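Local coordinates for protein beta-agarase D (Zobellia galactanivorans, PDB 4ASM) that hydrolyses the beta-1,4-linkages of agarose in an endo fashion, as a secreted family 16 glycoside hydrolase that retains the anomeric configuration, at residues V141-L146 with V213-G218; I163-G168 with K182-H187. All coordinates share one frame; numbering follows the deposited sequence.

Overall arrangement
Along the chain the order is 141-146, 163-168, 182-187, 213-218, so contact 2 falls within the span that contact 1 brings together. Their centres lie about 11 Å apart in the GH16 catalytic domain, whose fold is a beta-sandwich of the jelly-roll type. Contact 1 joins two loops, one after strand 133-140 and the other before strand 220-229; contact 2 pairs strands 159-166 and 183-191, with its centre about 6 Å from the centre of the chain. The two meet directly: Gly217 N lies 2.8 Å from Gly168 O, a probable hydrogen bond. The end of segment 163-168, which holds the probable proton donor Glu165, is thus tied to the loops of contact 1.

Contact 1 (V141-L146 with V213-G218); sequences VMNSTL and VTQWGG
Trp216 meets Val141 through its carbonyl oxygen and CB, while the indole leads away; Val213 CG1 lies 3.6 Å above the plane of the Trp216 ring, over its centre. Trp216 NE1 makes a weak hydrogen bond with Ser181 O. The other flat groups are the amides of Asn143 and Gln215, whose planes stand 42° apart. With chi1 at -170°, Asn143 CG is set beside its own carbonyl carbon, and the side chain crosses that of Gln215 obliquely; Asn143 ND2 bonds weakly to Asp348 OD1.

Val141 is the apolar side of the contact. Its CB sits 3.4 Å from Trp216 O, and its CG1 is 4.0 Å from Gly217 CA, so the branched side chain is applied to the backbone of 216-217 more than to another side chain. Just beyond, Gly218 N donates to Val141 O at 2.8 Å with a nearly straight N-H...O angle of 161°.

The two backbones come very close here: Asn143 CA is 3.8 Å from Gly217 CA, and Met142 O is 3.4 Å from Gly217 CA. A beta carbon on Gly217 would clash with Asn143 CA, and at Gly218, whose phi is positive, it would press on the carbonyl oxygen of Gly217. Asn143 centres an inverse gamma turn, closed by a weak bond of 2.9 Å from Ser144 N to Met142 O.

The backbone bond of Val141 with Lys219 joins residues directly after strand 133-140 and before strand 220-229, next to that antiparallel pair; the two loops continue side by side from it, as connections of the GH16 beta-sandwich.

Contact 2 (I163-G168 with K182-H187); sequences IMECYG and KIHLSH
Glu165 and His184 both hold CG anti to the backbone N (chi1 175° and -164°), and the Glu165 chain stays extended beyond CG; the two side chains lie side by side, pointing the same way. Their planes are nearly coplanar, and His184 ND1 donates to Glu165 OE1 over 2.8 Å, almost straight at 173° and within the ring plane: a His-carboxylate hydrogen bond at the probable proton donor. Ser186 CB lies 3.5 Å above one face of the His184 imidazole, toward its rim, Trp207 stacks on the ring, and NE2 bonds to Pro201 O; together these fix the ring's rotation. An alanine at His184 would probably leave Glu165 OE1 without its imidazole mate, and the carboxylate freer to turn.

Between the backbones, His184 N donates to Glu165 O at 2.9 Å, whereas the return bond from Glu165 N to His184 O is weak, at 3.5 Å. The other face carries Met164, Cys166 and Ile183: Met164 CG reaches Ile183 CG2 at 4.1 Å, and Cys166 SG approaches Ile183 CG1 at 4.2 Å. Farther along, a water accepts from Tyr167 N and donates to Lys182 O, bridging the two backbones there.

Strand 159-166, antiparallel to 183-191, pairs on its other edge with strand 147-153, where Ile163 and Met164 form a classic bulge opposite Ile150, while Ile183 and Met164 rest on Ile223 of strand 220-229.

Contact 1 (V141-L146 with V213-G218)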
ATOM      1  N   VAL A 141      -4.074  11.225   4.683  1.00  6.65           N
ATOM      2  CA  VAL A 141      -4.818   9.970   4.822  1.00  6.37           C
ATOM      3  C   VAL A 141      -6.310  10.285   4.973  1.00  6.72           C
ATOM      4  O   VAL A 141      -6.675  11.207   5.712  1.00  6.23           O
ATOM      5  CB  VAL A 141      -4.300   9.195   6.057  1.00  6.11           C
ATOM      6  CG1 VAL A 141      -5.091   7.907   6.282  1.00  6.92           C
ATOM      7  CG2 VAL A 141      -2.783   8.921   5.917  1.00  6.66           C
ATOM      8  N   MET A 142      -7.184   9.536   4.300  1.00  6.55           N
ATOM      9  CA  MET A 142      -8.616   9.783   4.441  1.00  7.78           C
ATOM     10  C   MET A 142      -9.097   9.539   5.857  1.00  6.93           C
ATOM     11  O   MET A 142      -8.798   8.495   6.448  1.00  6.72           O
ATOM     12  CB  MET A 142      -9.435   8.906   3.523  1.00  8.30           C
ATOM     13  CG  MET A 142      -9.253   9.178   2.090  1.00  9.88           C
ATOM     14  SD  MET A 142     -10.529   8.307   1.124  1.00 12.73           S
ATOM     15  CE  MET A 142     -10.055   6.635   1.576  1.00 15.06           C
ATOM     16  N   ASN A 143      -9.896  10.480   6.356  1.00  7.36           N
ATOM     17  CA  ASN A 143     -10.594  10.308   7.625  1.00  7.26           C
ATOM     18  C   ASN A 143     -11.835   9.423   7.428  1.00  6.78           C
ATOM     19  O   ASN A 143     -12.980   9.857   7.579  1.00  7.02           O
ATOM     20  CB  ASN A 143     -10.980  11.664   8.218  1.00  7.39           C
ATOM     21  CG  ASN A 143     -11.471  11.529   9.630  1.00  9.71           C
ATOM     22  OD1 ASN A 143     -11.093  10.593  10.337  1.00 11.14           O
ATOM     23  ND2 ASN A 143     -12.339  12.434  10.043  1.00 14.16           N
ATOM     24  N   SER A 144     -11.567   8.173   7.063  1.00  7.06           N
ATOM     25  CA  SER A 144     -12.572   7.207   6.617  1.00  6.77           C
ATOM     26  C   SER A 144     -12.118   5.829   7.031  1.00  6.38           C
ATOM     27  O   SER A 144     -10.928   5.589   7.185  1.00  6.62           O
ATOM     28  CB  SER A 144     -12.658   7.216   5.091  1.00  6.64           C
ATOM     29  OG  SER A 144     -13.645   6.331   4.607  1.00  7.70           O
ATOM     30  N   THR A 145     -13.077   4.920   7.204  1.00  6.42           N
ATOM     31  CA  THR A 145     -12.738   3.531   7.493  1.00  6.52           C
ATOM     32  C   THR A 145     -12.272   2.784   6.237  1.00  6.76           C
ATOM     33  O   THR A 145     -11.819   1.646   6.335  1.00  6.55           O
ATOM     34  CB  THR A 145     -13.922   2.787   8.104  1.00  6.24           C
ATOM     35  OG1 THR A 145     -14.992   2.792   7.154  1.00  7.26           O
ATOM     36  CG2 THR A 145     -14.397   3.508   9.365  1.00  7.81           C
ATOM     37  N   LEU A 146     -12.420   3.409   5.067  1.00  5.97           N
ATOM     38  CA  LEU A 146     -11.859   2.880   3.811  1.00  5.91           C
ATOM     39  C   LEU A 146     -10.345   2.897   3.817  1.00  5.98           C
ATOM     40  O   LEU A 146      -9.717   3.628   4.588  1.00  6.06           O
ATOM     41  CB  LEU A 146     -12.320   3.737   2.626  1.00  6.68           C
ATOM     42  CG  LEU A 146     -13.817   3.719   2.364  1.00  5.60           C
ATOM     43  CD1 LEU A 146     -14.164   4.812   1.370  1.00  8.45           C
ATOM     44  CD2 LEU A 146     -14.299   2.366   1.865  1.00  6.23           C
ATOM     45  N   VAL A 213      -0.453   9.107  18.662  1.00  9.58           N
ATOM     46  CA  VAL A 213      -1.271   9.165  17.432  1.00  9.40           C
ATOM     47  C   VAL A 213      -2.431   8.165  17.572  1.00  9.69           C
ATOM     48  O   VAL A 213      -2.208   6.941  17.569  1.00  9.42           O
ATOM     49  CB  VAL A 213      -0.429   8.921  16.138  1.00  9.36           C
ATOM     50  CG1 VAL A 213      -1.340   8.940  14.887  1.00  9.85           C
ATOM     51  CG2 VAL A 213       0.675   9.962  15.993  1.00  9.53           C
ATOM     52  N   THR A 214      -3.646   8.688  17.764  1.00 10.20           N
ATOM     53  CA  THR A 214      -4.836   7.869  17.920  1.00 11.26           C
ATOM     54  C   THR A 214      -5.413   7.486  16.591  1.00  9.33           C
ATOM     55  O   THR A 214      -6.111   6.480  16.500  1.00  8.99           O
ATOM     56  CB  THR A 214      -6.071   8.621  18.461  1.00 12.55           C
ATOM     57  OG1 THR A 214      -5.775   9.957  18.811  1.00 17.53           O
ATOM     58  CG2 THR A 214      -6.836   7.812  19.510  1.00 16.91           C
ATOM     59  N   GLN A 215      -5.240   8.359  15.594  1.00  8.07           N
ATOM     60  CA  GLN A 215      -5.745   8.073  14.253  1.00  7.22           C
ATOM     61  C   GLN A 215      -4.870   8.739  13.221  1.00  6.23           C
ATOM     62  O   GLN A 215      -4.385   9.842  13.429  1.00  6.76           O
ATOM     63  CB  GLN A 215      -7.204   8.527  14.074  1.00  6.67           C
ATOM     64  CG  GLN A 215      -7.432  10.048  14.068  1.00  7.30           C
ATOM     65  CD  GLN A 215      -8.864  10.399  13.717  1.00  9.31           C
ATOM     66  OE1 GLN A 215      -9.162  10.832  12.605  1.00 12.29           O
ATOM     67  NE2 GLN A 215      -9.761  10.192  14.666  1.00 10.04           N
ATOM     68  N   TRP A 216      -4.706   8.050  12.087  1.00  5.81           N
ATOM     69  CA  TRP A 216      -3.988   8.632  10.958  1.00  5.68           C
ATOM     70  C   TRP A 216      -4.906   9.400  10.027  1.00  6.00           C
ATOM     71  O   TRP A 216      -4.438  10.272   9.297  1.00  6.08           O
ATOM     72  CB  TRP A 216      -3.184   7.568  10.208  1.00  6.24           C
ATOM     73  CG  TRP A 216      -2.103   7.014  11.071  1.00  5.26           C
ATOM     74  CD1 TRP A 216      -2.100   5.817  11.739  1.00  6.82           C
ATOM     75  CD2 TRP A 216      -0.851   7.645  11.363  1.00  5.26           C
ATOM     76  NE1 TRP A 216      -0.926   5.671  12.435  1.00  6.90           N
ATOM     77  CE2 TRP A 216      -0.133   6.769  12.212  1.00  6.53           C
ATOM     78  CE3 TRP A 216      -0.253   8.864  10.971  1.00  6.22           C
ATOM     79  CZ2 TRP A 216       1.147   7.083  12.708  1.00  6.62           C
ATOM     80  CZ3 TRP A 216       1.026   9.170  11.452  1.00  6.98           C
ATOM     81  CH2 TRP A 216       1.706   8.279  12.314  1.00  6.19           C
ATOM     82  N   GLY A 217      -6.197   9.066  10.051  1.00  6.16           N
ATOM     83  CA  GLY A 217      -7.171   9.722   9.188  1.00  5.96           C
ATOM     84  C   GLY A 217      -7.174  11.223   9.415  1.00  7.25           C
ATOM     85  O   GLY A 217      -7.264  11.689  10.552  1.00  7.67           O
ATOM     86  N   GLY A 218      -7.097  11.978   8.329  1.00  7.01           N
ATOM     87  CA  GLY A 218      -7.038  13.446   8.424  1.00  8.44           C
ATOM     88  C   GLY A 218      -5.656  14.037   8.634  1.00  8.66           C
ATOM     89  O   GLY A 218      -5.489  15.266   8.537  1.00  9.46           O
TER

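Contact 2 (I163-G168 with K182-H187)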
ATOM      1  N   ILE A 163       3.399   0.833  -0.242  1.00  6.78           N
ATOM      2  CA  ILE A 163       3.957   1.984   0.454  1.00  7.02           C
ATOM      3  C   ILE A 163       3.048   2.273   1.649  1.00  6.32           C
ATOM      4  O   ILE A 163       3.512   2.300   2.795  1.00  5.98           O
ATOM      5  CB  ILE A 163       4.111   3.187  -0.477  1.00  8.05           C
ATOM      6  CG1 ILE A 163       5.270   2.920  -1.451  1.00 11.56           C
ATOM      7  CG2 ILE A 163       4.448   4.421   0.334  1.00  7.50           C
ATOM      8  CD1 ILE A 163       4.945   3.026  -2.884  1.00 16.11           C
ATOM      9  N   MET A 164       1.763   2.469   1.386  1.00  4.82           N
ATOM     10  CA  MET A 164       0.808   2.698   2.465  1.00  5.70           C
ATOM     11  C   MET A 164      -0.468   1.891   2.236  1.00  5.49           C
ATOM     12  O   MET A 164      -1.023   1.888   1.133  1.00  5.11           O
ATOM     13  CB  MET A 164       0.454   4.176   2.538  1.00  5.76           C
ATOM     14  CG  MET A 164      -0.632   4.489   3.592  1.00  6.63           C
ATOM     15  SD  MET A 164      -1.041   6.247   3.715  1.00  8.67           S
ATOM     16  CE  MET A 164      -1.773   6.538   2.100  1.00  9.52           C
ATOM     17  N   GLU A 165      -0.940   1.218   3.295  1.00  4.92           N
ATOM     18  CA  GLU A 165      -2.301   0.680   3.360  1.00  5.43           C
ATOM     19  C   GLU A 165      -2.790   1.101   4.739  1.00  5.69           C
ATOM     20  O   GLU A 165      -2.277   0.603   5.761  1.00  5.76           O
ATOM     21  CB  GLU A 165      -2.301  -0.844   3.233  1.00  5.51           C
ATOM     22  CG  GLU A 165      -3.662  -1.477   3.404  1.00  6.38           C
ATOM     23  CD  GLU A 165      -3.626  -2.950   3.077  1.00  8.78           C
ATOM     24  OE1 GLU A 165      -2.826  -3.658   3.723  1.00  8.36           O
ATOM     25  OE2 GLU A 165      -4.375  -3.402   2.172  1.00  9.50           O
ATOM     26  N   CYS A 166      -3.726   2.052   4.781  1.00  4.73           N
ATOM     27  CA  CYS A 166      -4.136   2.645   6.044  1.00  4.93           C
ATOM     28  C   CYS A 166      -5.639   2.871   6.048  1.00  5.37           C
ATOM     29  O   CYS A 166      -6.173   3.462   5.130  1.00  5.44           O
ATOM     30  CB  CYS A 166      -3.395   3.972   6.242  1.00  5.22           C
ATOM     31  SG  CYS A 166      -3.781   4.767   7.838  1.00  6.07           S
ATOM     32  N   TYR A 167      -6.309   2.360   7.080  1.00  5.20           N
ATOM     33  CA  TYR A 167      -7.743   2.588   7.290  1.00  5.57           C
ATOM     34  C   TYR A 167      -7.851   3.607   8.403  1.00  6.63           C
ATOM     35  O   TYR A 167      -8.097   3.257   9.569  1.00  6.60           O
ATOM     36  CB  TYR A 167      -8.451   1.277   7.666  1.00  5.73           C
ATOM     37  CG  TYR A 167      -7.944   0.097   6.856  1.00  5.76           C
ATOM     38  CD1 TYR A 167      -6.752  -0.526   7.190  1.00  5.74           C
ATOM     39  CD2 TYR A 167      -8.677  -0.412   5.797  1.00  6.28           C
ATOM     40  CE1 TYR A 167      -6.257  -1.595   6.465  1.00  8.12           C
ATOM     41  CE2 TYR A 167      -8.187  -1.507   5.045  1.00  6.93           C
ATOM     42  CZ  TYR A 167      -6.977  -2.080   5.407  1.00  6.77           C
ATOM     43  OH  TYR A 167      -6.445  -3.162   4.710  1.00  8.99           O
ATOM     44  N   GLY A 168      -7.622   4.868   8.030  1.00  6.00           N
ATOM     45  CA  GLY A 168      -7.221   5.881   9.000  1.00  6.37           C
ATOM     46  C   GLY A 168      -8.276   6.478   9.896  1.00  5.72           C
ATOM     47  O   GLY A 168      -7.940   7.087  10.930  1.00  5.17           O
ATOM     48  N   LYS A 182      -3.135   2.693  13.173  1.00  5.66           N
ATOM     49  CA  LYS A 182      -2.021   1.962  12.562  1.00  6.39           C
ATOM     50  C   LYS A 182      -1.884   2.209  11.058  1.00  5.49           C
ATOM     51  O   LYS A 182      -2.858   2.561  10.365  1.00  5.96           O
ATOM     52  CB  LYS A 182      -2.193   0.452  12.815  1.00  7.38           C
ATOM     53  CG  LYS A 182      -2.272   0.088  14.320  1.00  9.06           C
ATOM     54  CD  LYS A 182      -0.969   0.477  15.066  1.00 12.40           C
ATOM     55  CE  LYS A 182      -0.878  -0.074  16.505  1.00 13.27           C
ATOM     56  NZ  LYS A 182      -1.811   0.633  17.414  1.00 16.19           N
ATOM     57  N   ILE A 183      -0.659   2.042  10.569  1.00  5.23           N
ATOM     58  CA  ILE A 183      -0.411   2.000   9.127  1.00  5.25           C
ATOM     59  C   ILE A 183       0.124   0.618   8.842  1.00  5.21           C
ATOM     60  O   ILE A 183       1.095   0.186   9.457  1.00  5.49           O
ATOM     61  CB  ILE A 183       0.607   3.072   8.636  1.00  4.65           C
ATOM     62  CG1 ILE A 183       0.194   4.479   9.089  1.00  6.19           C
ATOM     63  CG2 ILE A 183       0.801   2.968   7.082  1.00  5.73           C
ATOM     64  CD1 ILE A 183       1.168   5.574   8.708  1.00  6.05           C
ATOM     65  N   HIS A 184      -0.541  -0.102   7.940  1.00  4.92           N
ATOM     66  CA  HIS A 184      -0.030  -1.409   7.545  1.00  4.91           C
ATOM     67  C   HIS A 184       1.130  -1.262   6.578  1.00  5.22           C
ATOM     68  O   HIS A 184       0.954  -0.727   5.480  1.00  6.51           O
ATOM     69  CB  HIS A 184      -1.137  -2.274   6.937  1.00  5.39           C
ATOM     70  CG  HIS A 184      -0.781  -3.729   6.853  1.00  6.94           C
ATOM     71  ND1 HIS A 184      -1.273  -4.550   5.862  1.00  8.22           N
ATOM     72  CD2 HIS A 184       0.045  -4.497   7.607  1.00  8.13           C
ATOM     73  CE1 HIS A 184      -0.799  -5.774   6.034  1.00  7.75           C
ATOM     74  NE2 HIS A 184       0.014  -5.766   7.073  1.00  9.60           N
ATOM     75  N   LEU A 185       2.301  -1.715   7.012  1.00  5.09           N
ATOM     76  CA  LEU A 185       3.533  -1.643   6.214  1.00  5.39           C
ATOM     77  C   LEU A 185       3.678  -3.036   5.608  1.00  5.85           C
ATOM     78  O   LEU A 185       3.911  -4.022   6.326  1.00  5.94           O
ATOM     79  CB  LEU A 185       4.748  -1.254   7.066  1.00  6.04           C
ATOM     80  CG  LEU A 185       4.541   0.039   7.864  1.00  5.57           C
ATOM     81  CD1 LEU A 185       5.751   0.256   8.744  1.00  6.66           C
ATOM     82  CD2 LEU A 185       4.337   1.200   6.900  1.00  6.72           C
ATOM     83  N   SER A 186       3.462  -3.135   4.294  1.00  6.04           N
ATOM     84  CA  SER A 186       3.106  -4.422   3.718  1.00  6.26           C
ATOM     85  C   SER A 186       3.640  -4.654   2.305  1.00  6.03           C
ATOM     86  O   SER A 186       4.222  -3.775   1.674  1.00  6.02           O
ATOM     87  CB  SER A 186       1.576  -4.538   3.745  1.00  6.88           C
ATOM     88  OG  SER A 186       1.103  -5.858   3.492  1.00  7.64           O
ATOM     89  N   HIS A 187       3.421  -5.879   1.842  1.00  5.67           N
ATOM     90  CA  HIS A 187       3.704  -6.280   0.467  1.00  5.49           C
ATOM     91  C   HIS A 187       2.841  -7.500   0.246  1.00  5.40           C
ATOM     92  O   HIS A 187       2.235  -7.998   1.177  1.00  5.64           O
ATOM     93  CB  HIS A 187       5.200  -6.597   0.263  1.00  5.66           C
ATOM     94  CG  HIS A 187       5.624  -7.920   0.828  1.00  5.53           C
ATOM     95  ND1 HIS A 187       6.128  -8.058   2.104  1.00  5.67           N
ATOM     96  CD2 HIS A 187       5.622  -9.164   0.285  1.00  6.57           C
ATOM     97  CE1 HIS A 187       6.430  -9.329   2.318  1.00  5.80           C
ATOM     98  NE2 HIS A 187       6.142 -10.023   1.227  1.00  5.81           N
TER
HETATM   99  O   HOH W   1      -4.970   1.205   9.351  1.00  5.91           O